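Long-range contacts in ESX-1 secretion system protein EccA1 (Mycobacterium tuberculosis, PDB 4F3V), which probably powers export of ESX-1 virulence factors as a cytosolic ATPase of the type VII secretion system; this chain is its N-terminal tetratricopeptide-repeat domain: residues 182-187 / 254-259; 44-48 / 81-85; 211-216 / 230-234. One frame throughout, in Å; residues are numbered along the deposited sequence.

Interaction 1: residues 182-187 / 254-259; sequences ANLALF and LKTTTA
T257 N donates to N183 O at 2.9 Å in a nearly straight bond (171°), which ties the 254-259 loop to the C-terminal end of helix 167-183. L184, the next residue of the helix end, gives a CA-H...O contact from its CA to T257 O at 3.3 Å. The helix ends here in a Schellman motif. A185 has positive phi (65°) and is its C-prime residue, and A185 N bonds back to A182 O. A182 O and N183 O both face the loop.

T256 meets this end mainly through CB and CG2, with OG1 beside A185 CB. T256 CB lies 3.4 Å from N183 O. With OG1 at chi1 56°, CG2 stands anti to the carbonyl carbon of T256, where it reaches A182 O. The same methyl meets F187 CZ at 3.7 Å, approaching the ring obliquely. L254 sets out toward the helix end. Its CD2 touches A182 O at 3.5 Å and also lies at the edge of the F187 ring. Its CD1 packs against N183 OD1, and the two side chains cross at about a right angle. Further along, L184 CD2 rests on T258 CA at 3.7 Å.

A water bridges the segments. It donates to N183 OD1 at 2.9 Å and to K255 O. N183 ND2 bonds to V179 O one turn back, so both ends of this amide are held and its rotation is probably fixed. T257 OG1 pairs with Q261 OE1, and T258 OG1 caps the next helix at Q261 N.

The contact lies at the domain surface. It joins the turn between helices 167-183 and 187-198 to the lead-in of helix 259-263. Helix 151-158 packs on N183, L184 and T257, while helix 207-221 touches N183 and F187.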
ATOM      1  N   ALA A 182      15.351   8.489   8.134  1.00 20.64           N
ATOM      2  CA  ALA A 182      15.739   9.630   7.297  1.00 20.89           C
ATOM      3  C   ALA A 182      14.891  10.872   7.574  1.00 21.70           C
ATOM      4  O   ALA A 182      15.430  11.974   7.717  1.00 22.77           O
ATOM      5  CB  ALA A 182      15.667   9.241   5.834  1.00 19.92           C
ATOM      6  N   ASN A 183      13.583  10.682   7.703  1.00 21.45           N
ATOM      7  CA  ASN A 183      12.679  11.784   7.964  1.00 22.24           C
ATOM      8  C   ASN A 183      12.838  12.386   9.368  1.00 23.15           C
ATOM      9  O   ASN A 183      12.349  13.481   9.630  1.00 23.93           O
ATOM     10  CB  ASN A 183      11.235  11.345   7.702  1.00 22.04           C
ATOM     11  CG  ASN A 183      10.860  11.399   6.228  1.00 21.92           C
ATOM     12  OD1 ASN A 183      10.622  12.470   5.696  1.00 23.30           O
ATOM     13  ND2 ASN A 183      10.795  10.252   5.576  1.00 20.71           N
ATOM     14  N   LEU A 184      13.478  11.636  10.264  1.00 23.07           N
ATOM     15  CA  LEU A 184      13.824  12.099  11.596  1.00 23.98           C
ATOM     16  C   LEU A 184      15.293  12.590  11.676  1.00 25.46           C
ATOM     17  O   LEU A 184      15.823  12.816  12.771  1.00 26.73           O
ATOM     18  CB  LEU A 184      13.583  10.980  12.618  1.00 23.18           C
ATOM     19  CG  LEU A 184      12.121  10.547  12.835  1.00 22.53           C
ATOM     20  CD1 LEU A 184      12.030   9.192  13.537  1.00 21.37           C
ATOM     21  CD2 LEU A 184      11.339  11.629  13.587  1.00 23.53           C
ATOM     22  N   ALA A 185      15.930  12.763  10.522  1.00 25.48           N
ATOM     23  CA  ALA A 185      17.305  13.252  10.437  1.00 26.53           C
ATOM     24  C   ALA A 185      18.342  12.303  11.053  1.00 27.08           C
ATOM     25  O   ALA A 185      19.448  12.724  11.407  1.00 28.59           O
ATOM     26  CB  ALA A 185      17.417  14.653  11.054  1.00 28.41           C
ATOM     27  N   LEU A 186      17.980  11.020  11.139  1.00 26.40           N
ATOM     28  CA  LEU A 186      18.865   9.963  11.612  1.00 26.76           C
ATOM     29  C   LEU A 186      19.495   9.335  10.376  1.00 26.63           C
ATOM     30  O   LEU A 186      19.216   8.197  10.011  1.00 24.88           O
ATOM     31  CB  LEU A 186      18.077   8.934  12.420  1.00 26.24           C
ATOM     32  CG  LEU A 186      17.322   9.475  13.641  1.00 26.41           C
ATOM     33  CD1 LEU A 186      16.574   8.367  14.358  1.00 25.76           C
ATOM     34  CD2 LEU A 186      18.241  10.201  14.609  1.00 28.28           C
ATOM     35  N   PHE A 187      20.345  10.121   9.735  1.00 26.75           N
ATOM     36  CA  PHE A 187      20.760   9.846   8.381  1.00 26.80           C
ATOM     37  C   PHE A 187      21.697   8.640   8.256  1.00 26.90           C
ATOM     38  O   PHE A 187      21.608   7.887   7.280  1.00 24.61           O
ATOM     39  CB  PHE A 187      21.414  11.107   7.780  1.00 28.08           C
ATOM     40  CG  PHE A 187      20.461  12.272   7.615  1.00 28.91           C
ATOM     41  CD1 PHE A 187      19.292  12.117   6.886  1.00 28.61           C
ATOM     42  CD2 PHE A 187      20.717  13.510   8.198  1.00 30.71           C
ATOM     43  CE1 PHE A 187      18.403  13.172   6.719  1.00 28.37           C
ATOM     44  CE2 PHE A 187      19.824  14.563   8.044  1.00 31.43           C
ATOM     45  CZ  PHE A 187      18.669  14.382   7.289  1.00 30.00           C
ATOM     46  N   LEU A 254      15.577  17.296   1.937  1.00 39.12           N
ATOM     47  CA  LEU A 254      14.521  16.720   2.750  1.00 36.33           C
ATOM     48  C   LEU A 254      14.255  17.608   3.975  1.00 35.91           C
ATOM     49  O   LEU A 254      15.188  17.975   4.687  1.00 36.96           O
ATOM     50  CB  LEU A 254      14.964  15.334   3.208  1.00 33.69           C
ATOM     51  CG  LEU A 254      13.974  14.520   3.996  1.00 31.57           C
ATOM     52  CD1 LEU A 254      12.736  14.295   3.136  1.00 31.41           C
ATOM     53  CD2 LEU A 254      14.634  13.231   4.498  1.00 29.66           C
ATOM     54  N   LYS A 255      13.002  17.966   4.208  1.00 35.10           N
ATOM     55  CA  LYS A 255      12.643  18.702   5.425  1.00 35.22           C
ATOM     56  C   LYS A 255      12.379  17.660   6.479  1.00 31.37           C
ATOM     57  O   LYS A 255      11.551  16.791   6.272  1.00 31.78           O
ATOM     58  CB  LYS A 255      11.413  19.581   5.201  1.00 37.60           C
ATOM     59  CG  LYS A 255      11.613  20.573   4.070  1.00 43.16           C
ATOM     60  CD  LYS A 255      10.496  21.612   3.964  1.00 47.22           C
ATOM     61  CE  LYS A 255      10.579  22.359   2.635  1.00 51.29           C
ATOM     62  NZ  LYS A 255       9.534  23.418   2.562  1.00 56.23           N
ATOM     63  N   THR A 256      13.120  17.675   7.576  1.00 29.07           N
ATOM     64  CA  THR A 256      13.007  16.599   8.552  1.00 26.82           C
ATOM     65  C   THR A 256      12.216  17.071   9.759  1.00 25.70           C
ATOM     66  O   THR A 256      11.979  18.253   9.918  1.00 26.52           O
ATOM     67  CB  THR A 256      14.387  16.063   8.981  1.00 27.60           C
ATOM     68  OG1 THR A 256      15.160  17.157   9.481  1.00 29.40           O
ATOM     69  CG2 THR A 256      15.118  15.348   7.802  1.00 27.79           C
ATOM     70  N   THR A 257      11.788  16.122  10.585  1.00 24.31           N
ATOM     71  CA  THR A 257      11.101  16.415  11.833  1.00 23.81           C
ATOM     72  C   THR A 257      11.788  15.635  12.967  1.00 24.62           C
ATOM     73  O   THR A 257      12.875  15.060  12.777  1.00 25.59           O
ATOM     74  CB  THR A 257       9.587  16.108  11.710  1.00 22.34           C
ATOM     75  OG1 THR A 257       8.875  16.576  12.871  1.00 22.81           O
ATOM     76  CG2 THR A 257       9.333  14.616  11.514  1.00 20.34           C
ATOM     77  N   THR A 258      11.160  15.618  14.140  1.00 25.36           N
ATOM     78  CA  THR A 258      11.680  14.928  15.336  1.00 25.71           C
ATOM     79  C   THR A 258      10.516  14.313  16.108  1.00 25.39           C
ATOM     80  O   THR A 258       9.345  14.687  15.898  1.00 23.74           O
ATOM     81  CB  THR A 258      12.401  15.915  16.271  1.00 27.91           C
ATOM     82  OG1 THR A 258      11.442  16.799  16.840  1.00 27.23           O
ATOM     83  CG2 THR A 258      13.444  16.741  15.520  1.00 29.14           C
ATOM     84  N   ALA A 259      10.834  13.403  17.025  1.00 26.81           N
ATOM     85  CA  ALA A 259       9.837  12.810  17.904  1.00 27.08           C
ATOM     86  C   ALA A 259       9.060  13.892  18.673  1.00 28.36           C
ATOM     87  O   ALA A 259       7.822  13.857  18.751  1.00 26.41           O
ATOM     88  CB  ALA A 259      10.494  11.849  18.876  1.00 28.71           C
TER
HETATM   89  O   HOH W   1       9.921  14.782   7.321  1.00 34.48           O

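Interaction 2: residues 44-48 / 81-85; sequences IGRIR and LNARI. With SO4 (sulfate ion), chain D.
L81 O accepts from R48 NE at 2.8 Å and, weakly, from a water that also takes a bond from R48 NH2. R48 NE sits nearly along the C=O axis (178°) and L81 O lies close to the guanidinium plane, yet the bond is bent at the hydrogen (132°). In this tetratricopeptide-repeat domain the contact joins the last turn of helix 40-48 to the lead-in and start of strand 84-86, in the two-stranded antiparallel sheet with 95-97. The R48 chain bends at chi2, which brings CD as well as NE to the carbonyl. R48 NH1 forms a salt bridge with E22, and the two partners together probably fix the guanidinium.

Beside the arginine the packing is apolar. A83 CB touches both I44 CG2 at 3.8 Å and R48 CB at 4.0 Å. L81 CD2 lies on G45 CA, where the helix has no side chain. I47 CG2 meets I85 CG2 at 4.2 Å. The backbones of A83 and I85 bond to V98 and Y96.

R84 sets out away from the helix. Its NE bonds to T95, and its NH1 donates to O3 of a sulfate ion, probably from crystallisation, at 3.0 Å.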
ATOM      1  N   ILE A  44     -15.032  -7.057  -6.272  1.00 15.14           N
ATOM      2  CA  ILE A  44     -13.680  -7.579  -6.452  1.00 15.43           C
ATOM      3  C   ILE A  44     -13.408  -7.899  -7.946  1.00 15.68           C
ATOM      4  O   ILE A  44     -12.317  -7.671  -8.451  1.00 16.11           O
ATOM      5  CB  ILE A  44     -13.432  -8.803  -5.525  1.00 14.75           C
ATOM      6  CG1 ILE A  44     -13.513  -8.337  -4.049  1.00 15.58           C
ATOM      7  CG2 ILE A  44     -12.088  -9.467  -5.820  1.00 14.85           C
ATOM      8  CD1 ILE A  44     -13.589  -9.478  -3.035  1.00 15.38           C
ATOM      9  N   GLY A  45     -14.396  -8.446  -8.628  1.00 15.50           N
ATOM     10  CA  GLY A  45     -14.303  -8.663 -10.086  1.00 16.00           C
ATOM     11  C   GLY A  45     -14.001  -7.362 -10.818  1.00 17.00           C
ATOM     12  O   GLY A  45     -13.155  -7.330 -11.716  1.00 17.72           O
ATOM     13  N   ARG A  46     -14.655  -6.270 -10.414  1.00 17.24           N
ATOM     14  CA  ARG A  46     -14.402  -4.961 -11.036  1.00 18.33           C
ATOM     15  C   ARG A  46     -12.952  -4.523 -10.833  1.00 19.01           C
ATOM     16  O   ARG A  46     -12.300  -4.026 -11.780  1.00 19.37           O
ATOM     17  CB  ARG A  46     -15.359  -3.896 -10.523  1.00 18.64           C
ATOM     18  CG  ARG A  46     -16.787  -4.089 -11.018  1.00 19.19           C
ATOM     19  CD  ARG A  46     -17.773  -3.145 -10.360  1.00 19.92           C
ATOM     20  NE  ARG A  46     -17.429  -1.743 -10.567  1.00 21.48           N
ATOM     21  CZ  ARG A  46     -18.299  -0.726 -10.604  1.00 22.53           C
ATOM     22  NH1 ARG A  46     -19.604  -0.913 -10.428  1.00 22.63           N
ATOM     23  NH2 ARG A  46     -17.843   0.496 -10.790  1.00 23.98           N
ATOM     24  N   ILE A  47     -12.447  -4.728  -9.611  1.00 18.50           N
ATOM     25  CA  ILE A  47     -11.040  -4.448  -9.293  1.00 19.91           C
ATOM     26  C   ILE A  47     -10.121  -5.251 -10.218  1.00 20.22           C
ATOM     27  O   ILE A  47      -9.177  -4.725 -10.787  1.00 20.55           O
ATOM     28  CB  ILE A  47     -10.703  -4.771  -7.812  1.00 19.54           C
ATOM     29  CG1 ILE A  47     -11.441  -3.803  -6.878  1.00 19.83           C
ATOM     30  CG2 ILE A  47      -9.197  -4.688  -7.596  1.00 21.12           C
ATOM     31  CD1 ILE A  47     -11.275  -4.083  -5.382  1.00 20.26           C
ATOM     32  N   ARG A  48     -10.429  -6.537 -10.377  1.00 19.06           N
ATOM     33  CA  ARG A  48      -9.654  -7.373 -11.273  1.00 19.72           C
ATOM     34  C   ARG A  48      -9.623  -6.808 -12.708  1.00 20.16           C
ATOM     35  O   ARG A  48      -8.629  -6.992 -13.418  1.00 20.58           O
ATOM     36  CB  ARG A  48     -10.226  -8.782 -11.274  1.00 19.15           C
ATOM     37  CG  ARG A  48      -9.737  -9.686 -12.382  1.00 20.06           C
ATOM     38  CD  ARG A  48      -8.275 -10.013 -12.231  1.00 21.64           C
ATOM     39  NE  ARG A  48      -7.883 -10.973 -13.259  1.00 23.18           N
ATOM     40  CZ  ARG A  48      -7.648 -10.676 -14.534  1.00 24.09           C
ATOM     41  NH1 ARG A  48      -7.752  -9.435 -14.981  1.00 24.36           N
ATOM     42  NH2 ARG A  48      -7.310 -11.641 -15.369  1.00 25.56           N
ATOM     43  N   LEU A  81     -10.091 -15.764  -9.740  1.00 20.32           N
ATOM     44  CA  LEU A  81     -10.101 -14.459 -10.420  1.00 20.38           C
ATOM     45  C   LEU A  81      -8.709 -13.816 -10.513  1.00 21.85           C
ATOM     46  O   LEU A  81      -8.475 -12.958 -11.376  1.00 21.48           O
ATOM     47  CB  LEU A  81     -11.057 -13.488  -9.745  1.00 19.96           C
ATOM     48  CG  LEU A  81     -12.515 -13.624 -10.148  1.00 19.86           C
ATOM     49  CD1 LEU A  81     -13.008 -15.010  -9.731  1.00 19.38           C
ATOM     50  CD2 LEU A  81     -13.330 -12.491  -9.538  1.00 19.49           C
ATOM     51  N   ASN A  82      -7.808 -14.205  -9.603  1.00 22.69           N
ATOM     52  CA  ASN A  82      -6.454 -13.638  -9.510  1.00 23.82           C
ATOM     53  C   ASN A  82      -6.477 -12.113  -9.360  1.00 21.64           C
ATOM     54  O   ASN A  82      -5.686 -11.409  -9.980  1.00 21.20           O
ATOM     55  CB  ASN A  82      -5.566 -14.041 -10.693  1.00 27.82           C
ATOM     56  CG  ASN A  82      -5.284 -15.535 -10.735  1.00 31.65           C
ATOM     57  OD1 ASN A  82      -4.884 -16.129  -9.733  1.00 36.00           O
ATOM     58  ND2 ASN A  82      -5.487 -16.152 -11.906  1.00 36.80           N
ATOM     59  N   ALA A  83      -7.405 -11.604  -8.548  1.00 20.13           N
ATOM     60  CA  ALA A  83      -7.442 -10.167  -8.227  1.00 19.66           C
ATOM     61  C   ALA A  83      -6.297  -9.857  -7.245  1.00 19.07           C
ATOM     62  O   ALA A  83      -5.926 -10.718  -6.432  1.00 18.01           O
ATOM     63  CB  ALA A  83      -8.784  -9.777  -7.643  1.00 18.78           C
ATOM     64  N   ARG A  84      -5.703  -8.676  -7.381  1.00 19.08           N
ATOM     65  CA  ARG A  84      -4.625  -8.217  -6.497  1.00 19.24           C
ATOM     66  C   ARG A  84      -4.921  -6.780  -6.117  1.00 18.80           C
ATOM     67  O   ARG A  84      -5.528  -6.063  -6.902  1.00 19.52           O
ATOM     68  CB  ARG A  84      -3.267  -8.315  -7.191  1.00 20.47           C
ATOM     69  CG  ARG A  84      -2.889  -9.732  -7.623  1.00 21.74           C
ATOM     70  CD  ARG A  84      -1.456  -9.787  -8.170  1.00 23.31           C
ATOM     71  NE  ARG A  84      -0.460  -9.591  -7.105  1.00 23.64           N
ATOM     72  CZ  ARG A  84       0.051 -10.543  -6.316  1.00 23.76           C
ATOM     73  NH1 ARG A  84      -0.308 -11.816  -6.420  1.00 25.15           N
ATOM     74  NH2 ARG A  84       0.907 -10.208  -5.378  1.00 24.59           N
ATOM     75  N   ILE A  85      -4.510  -6.360  -4.924  1.00 18.13           N
ATOM     76  CA  ILE A  85      -4.673  -4.970  -4.475  1.00 18.03           C
ATOM     77  C   ILE A  85      -3.314  -4.380  -4.011  1.00 18.49           C
ATOM     78  O   ILE A  85      -2.389  -5.110  -3.635  1.00 19.15           O
ATOM     79  CB  ILE A  85      -5.731  -4.789  -3.368  1.00 18.30           C
ATOM     80  CG1 ILE A  85      -5.701  -5.905  -2.320  1.00 17.80           C
ATOM     81  CG2 ILE A  85      -7.140  -4.682  -3.956  1.00 18.87           C
ATOM     82  CD1 ILE A  85      -4.668  -5.759  -1.234  1.00 17.58           C
TER
HETATM   83  S   SO4 D1002       2.019 -13.625  -4.293  1.00 53.25           S
HETATM   84  O1  SO4 D1002       3.231 -13.763  -5.136  1.00 56.29           O
HETATM   85  O2  SO4 D1002       1.787 -12.185  -4.049  1.00 51.44           O
HETATM   86  O3  SO4 D1002       0.834 -14.185  -4.983  1.00 52.50           O
HETATM   87  O4  SO4 D1002       2.230 -14.331  -3.015  1.00 55.23           O
HETATM   88  O   HOH W   2      -7.286 -14.218 -14.325  1.00 28.17           O

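Interaction 3: residues 211-216 / 230-234; sequences AWYLAM and LLEWL
A211 CB touches both W233 and L234 across an antiparallel helix hairpin. Helix pairs of this kind build tetratricopeptide-repeat domains, the class to which this N-terminal domain belongs. The axes of the short segments 211-216 and 230-234 run antiparallel, at 156° between their N-to-C directions, and approach to 9.2 Å. No hydrogen bond crosses between the segments, and the side-chain contacts are apolar.

Two alanines, A211 and A215, face the other helix, consistent with this close approach. A211 CB meets W233 CZ3 at 3.5 Å. The indole comes in obliquely, and its six-membered ring does the touching. L234, the next residue, brings CG to the same methyl at 3.6 Å. One turn on from A211, A215 CB is packed against both L230 CB and L231 CG, the latter at 3.8 Å. L230 sets out toward the facing helix. It lays CD1 against L214 CB and A215 N, so the branch lies alongside the backbone.

W212 is turned differently. Its CB sets out away from the other helix, though it stays near L234 CD1. CG, anti to the backbone N (chi1 177°), puts the indole where L231 and L234 still reach it. L234 CD1 lies at the edge of the ring, near its plane. L231 CD2 touches CE3 and CZ3 of W212, the latter at 3.9 Å, and the two side chains cross at a slant. M216 CG packs over one face of the indole, toward the rim, and W212 CD1 stands over the centre of the Y213 ring. K242 adds a cation-pi contact to W212.

Helix 241-248 extends this apolar layer, with A246 against W212, V243 against L234 and L247 against L231. Helix 187-198 packs on L214. At the end of the hairpin contact, M216 CE reaches L231 CD1 at 4.4 Å.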
ATOM      1  N   ALA A 211      16.418   4.585  -3.124  1.00 20.47           N
ATOM      2  CA  ALA A 211      17.416   5.485  -3.748  1.00 20.72           C
ATOM      3  C   ALA A 211      17.167   6.951  -3.380  1.00 21.16           C
ATOM      4  O   ALA A 211      18.093   7.678  -3.066  1.00 20.57           O
ATOM      5  CB  ALA A 211      17.432   5.305  -5.264  1.00 20.83           C
ATOM      6  N   TRP A 212      15.901   7.365  -3.396  1.00 21.17           N
ATOM      7  CA  TRP A 212      15.544   8.733  -3.049  1.00 22.08           C
ATOM      8  C   TRP A 212      15.971   9.118  -1.668  1.00 21.76           C
ATOM      9  O   TRP A 212      16.589  10.149  -1.464  1.00 21.63           O
ATOM     10  CB  TRP A 212      14.035   8.946  -3.175  1.00 22.24           C
ATOM     11  CG  TRP A 212      13.597  10.311  -2.753  1.00 23.30           C
ATOM     12  CD1 TRP A 212      12.937  10.675  -1.573  1.00 24.13           C
ATOM     13  CD2 TRP A 212      13.730  11.548  -3.519  1.00 24.95           C
ATOM     14  NE1 TRP A 212      12.690  12.021  -1.551  1.00 24.83           N
ATOM     15  CE2 TRP A 212      13.137  12.606  -2.699  1.00 25.99           C
ATOM     16  CE3 TRP A 212      14.272  11.879  -4.767  1.00 25.63           C
ATOM     17  CZ2 TRP A 212      13.106  13.932  -3.125  1.00 27.39           C
ATOM     18  CZ3 TRP A 212      14.231  13.210  -5.184  1.00 27.19           C
ATOM     19  CH2 TRP A 212      13.670  14.220  -4.375  1.00 28.03           C
ATOM     20  N   TYR A 213      15.647   8.285  -0.693  1.00 21.14           N
ATOM     21  CA  TYR A 213      15.975   8.607   0.689  1.00 20.85           C
ATOM     22  C   TYR A 213      17.461   8.441   0.993  1.00 20.86           C
ATOM     23  O   TYR A 213      18.006   9.192   1.811  1.00 21.23           O
ATOM     24  CB  TYR A 213      15.053   7.849   1.664  1.00 20.13           C
ATOM     25  CG  TYR A 213      13.684   8.499   1.754  1.00 20.07           C
ATOM     26  CD1 TYR A 213      13.500   9.690   2.464  1.00 22.06           C
ATOM     27  CD2 TYR A 213      12.587   7.960   1.118  1.00 20.58           C
ATOM     28  CE1 TYR A 213      12.254  10.318   2.541  1.00 22.44           C
ATOM     29  CE2 TYR A 213      11.335   8.576   1.185  1.00 20.72           C
ATOM     30  CZ  TYR A 213      11.175   9.742   1.904  1.00 21.85           C
ATOM     31  OH  TYR A 213       9.940  10.346   1.971  1.00 23.08           O
ATOM     32  N   LEU A 214      18.127   7.488   0.336  1.00 20.47           N
ATOM     33  CA  LEU A 214      19.598   7.431   0.423  1.00 20.91           C
ATOM     34  C   LEU A 214      20.182   8.729  -0.107  1.00 21.55           C
ATOM     35  O   LEU A 214      21.087   9.288   0.511  1.00 22.17           O
ATOM     36  CB  LEU A 214      20.198   6.243  -0.348  1.00 20.70           C
ATOM     37  CG  LEU A 214      20.164   4.843   0.298  1.00 21.17           C
ATOM     38  CD1 LEU A 214      20.513   3.746  -0.729  1.00 21.04           C
ATOM     39  CD2 LEU A 214      21.132   4.798   1.494  1.00 21.37           C
ATOM     40  N   ALA A 215      19.693   9.203  -1.261  1.00 22.06           N
ATOM     41  CA  ALA A 215      20.227  10.440  -1.871  1.00 23.15           C
ATOM     42  C   ALA A 215      20.012  11.610  -0.947  1.00 24.84           C
ATOM     43  O   ALA A 215      20.926  12.426  -0.722  1.00 26.61           O
ATOM     44  CB  ALA A 215      19.604  10.717  -3.237  1.00 23.60           C
ATOM     45  N   MET A 216      18.807  11.710  -0.398  1.00 24.99           N
ATOM     46  CA  MET A 216      18.497  12.801   0.535  1.00 26.27           C
ATOM     47  C   MET A 216      19.359  12.731   1.799  1.00 26.55           C
ATOM     48  O   MET A 216      19.850  13.758   2.269  1.00 29.09           O
ATOM     49  CB  MET A 216      17.010  12.803   0.896  1.00 25.90           C
ATOM     50  CG  MET A 216      16.090  13.258  -0.232  1.00 27.29           C
ATOM     51  SD  MET A 216      16.424  14.914  -0.878  1.00 29.91           S
ATOM     52  CE  MET A 216      17.041  14.587  -2.521  1.00 29.84           C
ATOM     53  N   LEU A 230      23.305   8.814  -6.815  1.00 23.23           N
ATOM     54  CA  LEU A 230      22.032   8.138  -6.570  1.00 22.89           C
ATOM     55  C   LEU A 230      20.879   8.749  -7.403  1.00 23.38           C
ATOM     56  O   LEU A 230      20.027   8.026  -7.921  1.00 21.85           O
ATOM     57  CB  LEU A 230      21.711   8.131  -5.067  1.00 22.63           C
ATOM     58  CG  LEU A 230      22.575   7.181  -4.208  1.00 23.05           C
ATOM     59  CD1 LEU A 230      22.694   7.666  -2.759  1.00 23.61           C
ATOM     60  CD2 LEU A 230      22.089   5.726  -4.234  1.00 23.25           C
ATOM     61  N   LEU A 231      20.860  10.078  -7.516  1.00 24.29           N
ATOM     62  CA  LEU A 231      19.827  10.771  -8.296  1.00 24.76           C
ATOM     63  C   LEU A 231      20.002  10.537  -9.799  1.00 25.60           C
ATOM     64  O   LEU A 231      19.013  10.362 -10.522  1.00 25.16           O
ATOM     65  CB  LEU A 231      19.793  12.269  -7.956  1.00 26.12           C
ATOM     66  CG  LEU A 231      19.344  12.595  -6.518  1.00 25.64           C
ATOM     67  CD1 LEU A 231      19.607  14.038  -6.105  1.00 26.83           C
ATOM     68  CD2 LEU A 231      17.864  12.285  -6.345  1.00 24.60           C
ATOM     69  N   GLU A 232      21.251  10.471 -10.274  1.00 25.93           N
ATOM     70  CA  GLU A 232      21.498  10.087 -11.676  1.00 26.83           C
ATOM     71  C   GLU A 232      21.010   8.674 -11.961  1.00 25.64           C
ATOM     72  O   GLU A 232      20.420   8.403 -13.016  1.00 26.72           O
ATOM     73  CB  GLU A 232      22.996  10.224 -12.048  1.00 27.68           C
ATOM     74  CG  GLU A 232      23.489  11.660 -12.053  1.00 29.03           C
ATOM     75  CD  GLU A 232      24.986  11.848 -12.308  1.00 30.42           C
ATOM     76  OE1 GLU A 232      25.773  10.888 -12.190  1.00 30.16           O
ATOM     77  OE2 GLU A 232      25.371  12.997 -12.625  1.00 30.90           O
ATOM     78  N   TRP A 233      21.241   7.769 -11.019  1.00 24.39           N
ATOM     79  CA  TRP A 233      20.736   6.408 -11.159  1.00 23.65           C
ATOM     80  C   TRP A 233      19.220   6.418 -11.241  1.00 24.10           C
ATOM     81  O   TRP A 233      18.621   5.744 -12.097  1.00 23.17           O
ATOM     82  CB  TRP A 233      21.223   5.545 -10.012  1.00 22.44           C
ATOM     83  CG  TRP A 233      20.676   4.171 -10.088  1.00 22.10           C
ATOM     84  CD1 TRP A 233      21.189   3.109 -10.802  1.00 22.81           C
ATOM     85  CD2 TRP A 233      19.447   3.668  -9.476  1.00 21.50           C
ATOM     86  NE1 TRP A 233      20.403   2.006 -10.654  1.00 22.44           N
ATOM     87  CE2 TRP A 233      19.338   2.282  -9.878  1.00 21.73           C
ATOM     88  CE3 TRP A 233      18.482   4.204  -8.626  1.00 20.81           C
ATOM     89  CZ2 TRP A 233      18.292   1.484  -9.470  1.00 21.41           C
ATOM     90  CZ3 TRP A 233      17.425   3.388  -8.221  1.00 20.31           C
ATOM     91  CH2 TRP A 233      17.333   2.071  -8.638  1.00 20.93           C
ATOM     92  N   LEU A 234      18.582   7.197 -10.367  1.00 24.76           N
ATOM     93  CA  LEU A 234      17.108   7.308 -10.360  1.00 26.38           C
ATOM     94  C   LEU A 234      16.562   7.897 -11.647  1.00 28.60           C
ATOM     95  O   LEU A 234      15.588   7.380 -12.183  1.00 29.89           O
ATOM     96  CB  LEU A 234      16.602   8.157  -9.200  1.00 25.86           C
ATOM     97  CG  LEU A 234      16.169   7.466  -7.920  1.00 26.52           C
ATOM     98  CD1 LEU A 234      15.737   8.564  -6.926  1.00 25.78           C
ATOM     99  CD2 LEU A 234      15.025   6.437  -8.134  1.00 24.56           C
TER

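How the interactions relate
Interactions 1 and 3 are neighbours, with centres about 16 Å apart, and the hairpin of interaction 3 is nested in the loop closed by interaction 1. Y213 links them: its CE1 packs on N183 ND2 at 3.4 Å and on L254 CD1. L254 N also lies by M216 SD. Interaction 2 closes earlier in the chain and lies on the opposite side of the chain's centre, about 38 Å from interaction 1 and 34 Å from interaction 3, centre to centre. A samarium ion lies about 10 Å from the I85 side chain. The sulfate about 4 Å from the F187 side chain is not the one on R84; both probably come from crystallisation.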